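Local structure of probable glutamine-binding lipoprotein GlnH (GLNBP) (Mycobacterium tuberculosis H37Rv, 6H2T) at residues 138-143 / 234-239; 81-86 / 118-123; 6-11 / 185-190. The protein binds acidic amino acids, here glutamate, as a family 3 solute-binding lipoprotein, and probably acts in regulating protein kinase G and glutamate metabolism. All blocks are in the same frame, centred on the assembly; numbering follows the deposited sequence.

How the interactions relate
The chain first opens interaction 3 at residues 6-11. Inside that long loop, interaction 2 opens at 81-86 and closes at 118-123, so it is fully nested. Interaction 1 opens next, at 138-143. Segment 185-190 then closes interaction 3, and 234-239 closes interaction 1, so these two cross. Interactions 1 and 2 touch: strands 118-119 and 233-241 are neighbours in the sheet, and both contacts reach the bound glutamate. Interaction 2 ties helix 78-91 to this sheet. Interaction 1 joins strands 140-149 and 233-241. Interaction 3 lies apart, its centre about 25 Å from that of interaction 1, and adds the N-terminal segment to strand 185-189.

Interaction 1: 138-143 / 234-239; sequences VYLDAN and QPYGVG. With GLU (glutamic acid), chain B.
Tyr-236 meets Tyr-139 and Leu-140 where two antiparallel strands, 140-149 and 233-241, pair in the periplasmic-binding-protein fold. Four backbone hydrogen bonds join the segments. Tyr-139 N gives one to Tyr-236 O (2.9 Å), and Tyr-236 N gives one to Leu-140 O (2.8 Å). Ala-142 and Gln-234 bond to each other in both directions, and in each bond the donor stands 42° out of the carbonyl plane. Next to this pair along the ladder, Asp-141 and Pro-235 form a non-hydrogen-bonded pair, a position where the missing N-H of proline costs no bond across the strands.

The side chain of Tyr-236 packs against those of Tyr-139 and Leu-140. A chi1 of 71° sets the Tyr-139 ring between its own backbone N and carbonyl carbon. There Tyr-236 CB sits over one ring face, 3.8 Å from the centroid, as a CH-pi contact. The two rings are oblique, with planes at 57°. Leu-140 lies side by side with Tyr-236, its CD2 3.9 Å from Tyr-236 CE2.

The buried polar ends find partners beyond the two segments. Tyr-236 OH bonds to Asp-210 and Thr-212. Gln-234 OE1 bonds to Ser-124 OG and Thr-172 OG1, while its NE2 reaches Ala-232 O. Gln-234 and Tyr-236 line the pocket and also hold the glutamate-binding Asp-210, Ser-124 and Thr-172 through these bonds. Tyr-236 CE1 lies 3.8 Å from the ligand N.

Tyr-139 OH bonds to Asp-79 and accepts a bond from a water at 2.9 Å. That water lies in the ring plane and gives its other bond to Gly-237 O, at 2.8 Å from the water oxygen.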
# COMPACT_ATOMS: atom_id res chain seq x y z
N VAL A 138 3.82 10.77 -4.75
CA VAL A 138 3.59 10.11 -3.47
C VAL A 138 2.35 10.68 -2.80
O VAL A 138 2.24 11.90 -2.60
CB VAL A 138 4.81 10.30 -2.55
CG1 VAL A 138 4.54 9.69 -1.15
CG2 VAL A 138 6.09 9.72 -3.19
N TYR A 139 1.42 9.81 -2.38
CA TYR A 139 0.24 10.29 -1.68
C TYR A 139 0.23 9.94 -0.19
O TYR A 139 -0.62 10.45 0.55
CB TYR A 139 -1.05 9.78 -2.36
CG TYR A 139 -1.33 8.30 -2.21
CD1 TYR A 139 -2.02 7.81 -1.10
CD2 TYR A 139 -0.93 7.39 -3.19
CE1 TYR A 139 -2.27 6.43 -0.94
CE2 TYR A 139 -1.18 6.02 -3.05
CZ TYR A 139 -1.84 5.55 -1.92
OH TYR A 139 -2.09 4.19 -1.79
N LEU A 140 1.17 9.12 0.27
CA LEU A 140 1.34 8.85 1.70
C LEU A 140 2.71 8.24 1.88
O LEU A 140 3.12 7.42 1.06
CB LEU A 140 0.26 7.89 2.23
CG LEU A 140 0.19 7.72 3.75
CD1 LEU A 140 -0.32 8.98 4.44
CD2 LEU A 140 -0.73 6.55 4.07
N ASP A 141 3.42 8.62 2.94
CA ASP A 141 4.76 8.10 3.17
C ASP A 141 4.76 7.29 4.47
O ASP A 141 4.56 7.85 5.55
CB ASP A 141 5.78 9.23 3.24
CG ASP A 141 7.20 8.72 3.31
OD1 ASP A 141 7.49 7.71 2.63
OD2 ASP A 141 8.02 9.31 4.05
N ALA A 142 4.99 5.98 4.37
CA ALA A 142 5.00 5.11 5.54
C ALA A 142 6.41 4.57 5.78
O ALA A 142 7.34 4.84 5.02
CB ALA A 142 3.99 3.97 5.36
N ASN A 143 6.57 3.82 6.86
CA ASN A 143 7.85 3.18 7.13
C ASN A 143 7.63 1.81 7.76
O ASN A 143 6.74 1.64 8.60
CB ASN A 143 8.74 4.03 8.04
CG ASN A 143 10.21 3.89 7.68
OD1 ASN A 143 10.80 2.84 7.89
ND2 ASN A 143 10.79 4.95 7.12
N GLN A 234 8.56 3.71 2.74
CA GLN A 234 7.52 3.18 1.86
C GLN A 234 6.69 4.32 1.30
O GLN A 234 5.63 4.67 1.86
CB GLN A 234 6.62 2.18 2.61
CG GLN A 234 7.37 1.15 3.43
CD GLN A 234 8.10 0.12 2.58
OE1 GLN A 234 7.68 -0.23 1.46
NE2 GLN A 234 9.18 -0.39 3.12
N PRO A 235 7.11 4.90 0.19
CA PRO A 235 6.32 6.00 -0.40
C PRO A 235 5.24 5.47 -1.33
O PRO A 235 5.56 4.88 -2.38
CB PRO A 235 7.38 6.82 -1.14
CG PRO A 235 8.43 5.80 -1.56
CD PRO A 235 8.36 4.66 -0.55
N TYR A 236 3.98 5.68 -0.97
CA TYR A 236 2.86 5.10 -1.72
C TYR A 236 2.60 5.89 -2.98
O TYR A 236 2.48 7.12 -2.94
CB TYR A 236 1.57 5.10 -0.90
CG TYR A 236 1.54 4.18 0.29
CD1 TYR A 236 2.61 3.33 0.59
CD2 TYR A 236 0.43 4.16 1.12
CE1 TYR A 236 2.56 2.50 1.70
CE2 TYR A 236 0.38 3.33 2.22
CZ TYR A 236 1.43 2.50 2.50
OH TYR A 236 1.35 1.68 3.59
N GLY A 237 2.40 5.18 -4.09
CA GLY A 237 1.96 5.81 -5.32
C GLY A 237 0.76 5.06 -5.86
O GLY A 237 0.52 3.90 -5.53
N VAL A 238 -0.01 5.76 -6.68
CA VAL A 238 -1.04 5.10 -7.48
C VAL A 238 -0.35 4.39 -8.64
O VAL A 238 0.39 5.01 -9.41
CB VAL A 238 -2.08 6.11 -7.99
CG1 VAL A 238 -3.10 5.42 -8.89
CG2 VAL A 238 -2.76 6.81 -6.81
N GLY A 239 -0.57 3.08 -8.75
CA GLY A 239 0.07 2.30 -9.81
C GLY A 239 -0.73 2.38 -11.09
O GLY A 239 -1.96 2.30 -11.08
N GLU B . 3.86 -0.99 0.84
CA GLU B . 4.68 -2.20 0.71
C GLU B . 4.61 -2.74 -0.71
O GLU B . 4.86 -3.92 -0.99
CB GLU B . 4.24 -3.28 1.72
CG GLU B . 2.75 -3.32 2.05
CD GLU B . 1.88 -3.72 0.86
OE1 GLU B . 1.23 -4.79 0.91
OE2 GLU B . 1.83 -2.94 -0.11
OXT GLU B . 4.30 -1.97 -1.62
O HOH W 1 -1.17 2.43 -3.86

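Interaction 2: 81-86 / 118-123; sequences DIAGEV and IVVKTM. With GLU (glutamic acid), chain B.
Ala-83 and Val-120 make the nearest approach between helix 78-91 and segment 118-123. The helix belongs to a beta-alpha-beta crossover. It links the parallel strands 54-58 and 97-101 and covers one face of the sheet, which strand 118-119 extends beside 54-58. The contact is small and wholly apolar.

Val-120 splits its two methyl groups between neighbouring residues of the helix. CG2 meets Ala-83 CB at 3.8 Å. CG1 lies 4.0 Å from Ile-82 CG2, and the side chains of Ile-82 and Val-120 cross at about a right angle. Ile-82 touches with its short branch. With chi1 at -68°, CG1 lies beside the backbone N and CG2 is the branch anti to it. CG2 faces Val-120, while the CG1 arm leads away.

Ile-118 points to the helix from the same side of the chain as Val-120. Its chain is straight at chi2 (177°), which carries CD1 out between Ala-83 and Val-86. CD1 lies 4.3 Å from Ala-83 CB and 4.4 Å from Val-86 CG2, so these are light contacts. Val-56 and Leu-54 of strand 54-58 pack into the same layer. Val-119 faces the other way, toward Leu-111 of helix 107-112.

Further along, at Lys-121 and Thr-122, the chain enters the ligand pocket. Thr-122 N bonds to Asp-79 at the start of the same helix, which ties this turn to it. Lys-121 O accepts a bond from Arg-107, which itself binds the glutamate. Thr-122 grips the ligand twice: its carbonyl O accepts a bond from the glutamate N at 2.7 Å, and its OG1 donates to OE2 of the glutamate at 2.9 Å.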
# COMPACT_ATOMS: atom_id res chain seq x y z
N ASP A 81 -10.74 5.80 -0.61
CA ASP A 81 -11.13 7.20 -0.75
C ASP A 81 -10.19 7.95 -1.68
O ASP A 81 -10.64 8.85 -2.41
CB ASP A 81 -11.18 7.87 0.63
CG ASP A 81 -12.40 7.43 1.44
OD1 ASP A 81 -13.34 6.88 0.83
OD2 ASP A 81 -12.42 7.64 2.67
N ILE A 82 -8.89 7.63 -1.68
CA ILE A 82 -7.97 8.22 -2.65
C ILE A 82 -8.43 7.90 -4.07
O ILE A 82 -8.52 8.78 -4.94
CB ILE A 82 -6.53 7.72 -2.40
CG1 ILE A 82 -6.00 8.29 -1.08
CG2 ILE A 82 -5.61 8.07 -3.60
CD1 ILE A 82 -5.58 9.76 -1.16
N ALA A 83 -8.77 6.63 -4.33
CA ALA A 83 -9.25 6.25 -5.65
C ALA A 83 -10.54 6.98 -6.00
O ALA A 83 -10.76 7.35 -7.16
CB ALA A 83 -9.45 4.74 -5.72
N GLY A 84 -11.41 7.17 -5.01
CA GLY A 84 -12.66 7.89 -5.25
C GLY A 84 -12.44 9.33 -5.64
O GLY A 84 -13.28 9.92 -6.33
N GLU A 85 -11.34 9.93 -5.20
CA GLU A 85 -11.06 11.30 -5.62
C GLU A 85 -10.64 11.34 -7.08
O GLU A 85 -10.97 12.30 -7.79
CB GLU A 85 -9.99 11.92 -4.73
CG GLU A 85 -10.47 12.14 -3.29
CD GLU A 85 -11.74 12.99 -3.21
OE1 GLU A 85 -11.86 14.00 -3.93
OE2 GLU A 85 -12.62 12.65 -2.40
N VAL A 86 -9.91 10.33 -7.55
CA VAL A 86 -9.64 10.23 -8.98
C VAL A 86 -10.94 10.11 -9.76
O VAL A 86 -11.15 10.79 -10.77
CB VAL A 86 -8.69 9.05 -9.29
CG1 VAL A 86 -8.44 8.95 -10.81
CG2 VAL A 86 -7.38 9.22 -8.51
N ILE A 118 -6.15 1.71 -12.42
CA ILE A 118 -5.20 2.13 -11.40
C ILE A 118 -5.21 1.09 -10.29
O ILE A 118 -6.22 0.41 -10.07
CB ILE A 118 -5.50 3.53 -10.80
CG1 ILE A 118 -6.83 3.55 -10.03
CG2 ILE A 118 -5.51 4.62 -11.88
CD1 ILE A 118 -7.10 4.90 -9.37
N VAL A 119 -4.08 0.97 -9.61
CA VAL A 119 -3.97 0.23 -8.34
C VAL A 119 -3.79 1.27 -7.25
O VAL A 119 -2.89 2.11 -7.32
CB VAL A 119 -2.80 -0.76 -8.36
CG1 VAL A 119 -2.53 -1.33 -6.94
CG2 VAL A 119 -3.06 -1.89 -9.35
N VAL A 120 -4.67 1.24 -6.25
CA VAL A 120 -4.49 2.02 -5.04
C VAL A 120 -4.54 1.01 -3.90
O VAL A 120 -5.60 0.65 -3.40
CB VAL A 120 -5.54 3.12 -4.86
CG1 VAL A 120 -5.09 4.10 -3.77
CG2 VAL A 120 -5.79 3.87 -6.20
N LYS A 121 -3.36 0.49 -3.53
CA LYS A 121 -3.27 -0.60 -2.57
C LYS A 121 -1.87 -0.54 -1.94
O LYS A 121 -1.01 -1.37 -2.26
CB LYS A 121 -3.52 -1.96 -3.22
CG LYS A 121 -3.82 -3.07 -2.21
CD LYS A 121 -3.45 -4.44 -2.77
CE LYS A 121 -3.78 -5.54 -1.76
NZ LYS A 121 -2.99 -5.38 -0.49
N THR A 122 -1.70 0.45 -1.06
CA THR A 122 -0.48 0.76 -0.33
C THR A 122 0.78 0.48 -1.14
O THR A 122 1.71 -0.15 -0.64
CB THR A 122 -0.44 -0.01 1.01
OG1 THR A 122 -0.52 -1.43 0.78
CG2 THR A 122 -1.59 0.43 1.91
N MET A 123 0.84 0.96 -2.38
CA MET A 123 1.84 0.45 -3.32
C MET A 123 3.10 1.30 -3.26
O MET A 123 3.16 2.39 -3.83
CB MET A 123 1.28 0.40 -4.74
CG MET A 123 2.14 -0.45 -5.64
SD MET A 123 1.33 -0.78 -7.20
CE MET A 123 2.55 -1.81 -8.01
N GLU B . 3.86 -0.99 0.84
CA GLU B . 4.68 -2.20 0.71
C GLU B . 4.61 -2.74 -0.71
O GLU B . 4.86 -3.92 -0.99
CB GLU B . 4.24 -3.28 1.72
CG GLU B . 2.75 -3.32 2.05
CD GLU B . 1.88 -3.72 0.86
OE1 GLU B . 1.23 -4.79 0.91
OE2 GLU B . 1.83 -2.94 -0.11
OXT GLU B . 4.30 -1.97 -1.62

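Interaction 3: 6-11 / 185-190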
# COMPACT_ATOMS: atom_id res chain seq x y z
N VAL A 6 -5.98 -19.21 4.55
CA VAL A 6 -5.67 -20.02 3.38
C VAL A 6 -4.50 -19.38 2.65
O VAL A 6 -4.50 -18.17 2.38
CB VAL A 6 -6.90 -20.16 2.47
CG1 VAL A 6 -6.49 -20.75 1.12
CG2 VAL A 6 -7.95 -21.03 3.13
N GLY A 7 -3.49 -20.18 2.35
CA GLY A 7 -2.32 -19.69 1.66
C GLY A 7 -1.12 -19.41 2.55
O GLY A 7 -0.19 -18.72 2.10
N MET A 8 -1.10 -19.93 3.77
CA MET A 8 0.01 -19.66 4.67
C MET A 8 1.15 -20.62 4.36
O MET A 8 0.95 -21.84 4.28
CB MET A 8 -0.44 -19.79 6.13
CG MET A 8 0.66 -19.90 7.14
SD MET A 8 -0.09 -20.22 8.77
CE MET A 8 0.80 -19.10 9.84
N GLU A 9 2.35 -20.07 4.16
CA GLU A 9 3.51 -20.84 3.73
C GLU A 9 4.71 -20.48 4.59
O GLU A 9 5.01 -19.30 4.76
CB GLU A 9 3.82 -20.58 2.25
CG GLU A 9 2.62 -20.76 1.32
CD GLU A 9 2.84 -20.20 -0.07
OE1 GLU A 9 1.84 -20.08 -0.83
OE2 GLU A 9 4.00 -19.86 -0.41
N ILE A 10 5.41 -21.48 5.10
CA ILE A 10 6.70 -21.25 5.74
C ILE A 10 7.76 -21.30 4.64
O ILE A 10 7.92 -22.32 3.97
CB ILE A 10 6.99 -22.29 6.83
CG1 ILE A 10 5.86 -22.30 7.86
CG2 ILE A 10 8.30 -21.98 7.51
CD1 ILE A 10 5.93 -23.48 8.82
N MET A 11 8.45 -20.18 4.44
CA MET A 11 9.33 -20.07 3.28
C MET A 11 10.59 -20.91 3.50
O MET A 11 10.98 -21.16 4.65
CB MET A 11 9.70 -18.62 3.03
CG MET A 11 8.54 -17.79 2.51
SD MET A 11 9.00 -16.12 2.01
CE MET A 11 10.40 -16.39 0.90
N VAL A 185 12.33 -17.01 10.83
CA VAL A 185 11.50 -17.97 10.11
C VAL A 185 10.44 -17.15 9.39
O VAL A 185 9.67 -16.43 10.02
CB VAL A 185 10.87 -18.98 11.08
CG1 VAL A 185 9.85 -19.86 10.35
CG2 VAL A 185 11.96 -19.86 11.73
N ILE A 186 10.44 -17.20 8.06
CA ILE A 186 9.59 -16.29 7.30
C ILE A 186 8.32 -17.03 6.90
O ILE A 186 8.38 -18.03 6.18
CB ILE A 186 10.31 -15.72 6.07
CG1 ILE A 186 11.55 -14.94 6.51
CG2 ILE A 186 9.33 -14.82 5.29
CD1 ILE A 186 12.39 -14.41 5.33
N VAL A 187 7.19 -16.52 7.36
CA VAL A 187 5.88 -17.07 7.03
C VAL A 187 5.20 -16.09 6.10
O VAL A 187 5.14 -14.89 6.40
CB VAL A 187 5.05 -17.29 8.31
CG1 VAL A 187 3.68 -17.87 7.98
CG2 VAL A 187 5.81 -18.19 9.31
N SER A 188 4.74 -16.56 4.94
CA SER A 188 4.08 -15.65 4.01
C SER A 188 2.61 -16.02 3.83
O SER A 188 2.22 -17.18 3.98
CB SER A 188 4.83 -15.63 2.67
OG SER A 188 4.64 -16.83 1.95
N VAL A 189 1.80 -15.00 3.50
CA VAL A 189 0.35 -15.12 3.37
C VAL A 189 -0.11 -14.29 2.17
O VAL A 189 0.68 -13.60 1.53
CB VAL A 189 -0.39 -14.66 4.64
CG1 VAL A 189 -0.11 -15.60 5.82
CG2 VAL A 189 0.03 -13.24 4.97
N VAL A 190 -1.41 -14.36 1.88
CA VAL A 190 -1.97 -13.60 0.76
C VAL A 190 -2.10 -12.13 1.12
O VAL A 190 -1.74 -11.26 0.33
CB VAL A 190 -3.33 -14.18 0.33
CG1 VAL A 190 -3.96 -13.30 -0.76
CG2 VAL A 190 -3.16 -15.60 -0.18
O HOH W 2 -2.90 -16.57 3.36
O HOH W 3 11.65 -19.71 6.90
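Glu-9 and Ser-188 form an antiparallel hydrogen-bonded pair. It joins the short N-terminal strand 9-10 to strand 185-189, which pairs in parallel with 164-168 on its other side.

Three backbone hydrogen bonds join the segments. Glu-9 N bonds to Ser-188 O (2.9 Å), and Ser-188 N to Glu-9 O (2.8 Å). Met-11 N bonds to Ile-186 O at 2.8 Å and is nearly straight, 175° at the hydrogen. A water extends the ladder by joining Met-11 O to Ile-186 N.

Apolar contacts flank the backbone on both faces. Met-8 CE rests 3.6 Å from Val-187 CG1, on the face where Ile-10 CG2 meets Val-185 CG1 at 3.9 Å. On the face of Glu-9 and Ser-188, Met-11 bends at chi3 (51°), and its SD lies 3.5 Å from Ile-186 CG2.

A side-chain link comes from Arg-169, which bonds to Ser-188 OG and to Gly-7 O. The contact thus relies mainly on backbone bonds and apolar packing, with one arginine joining both segments.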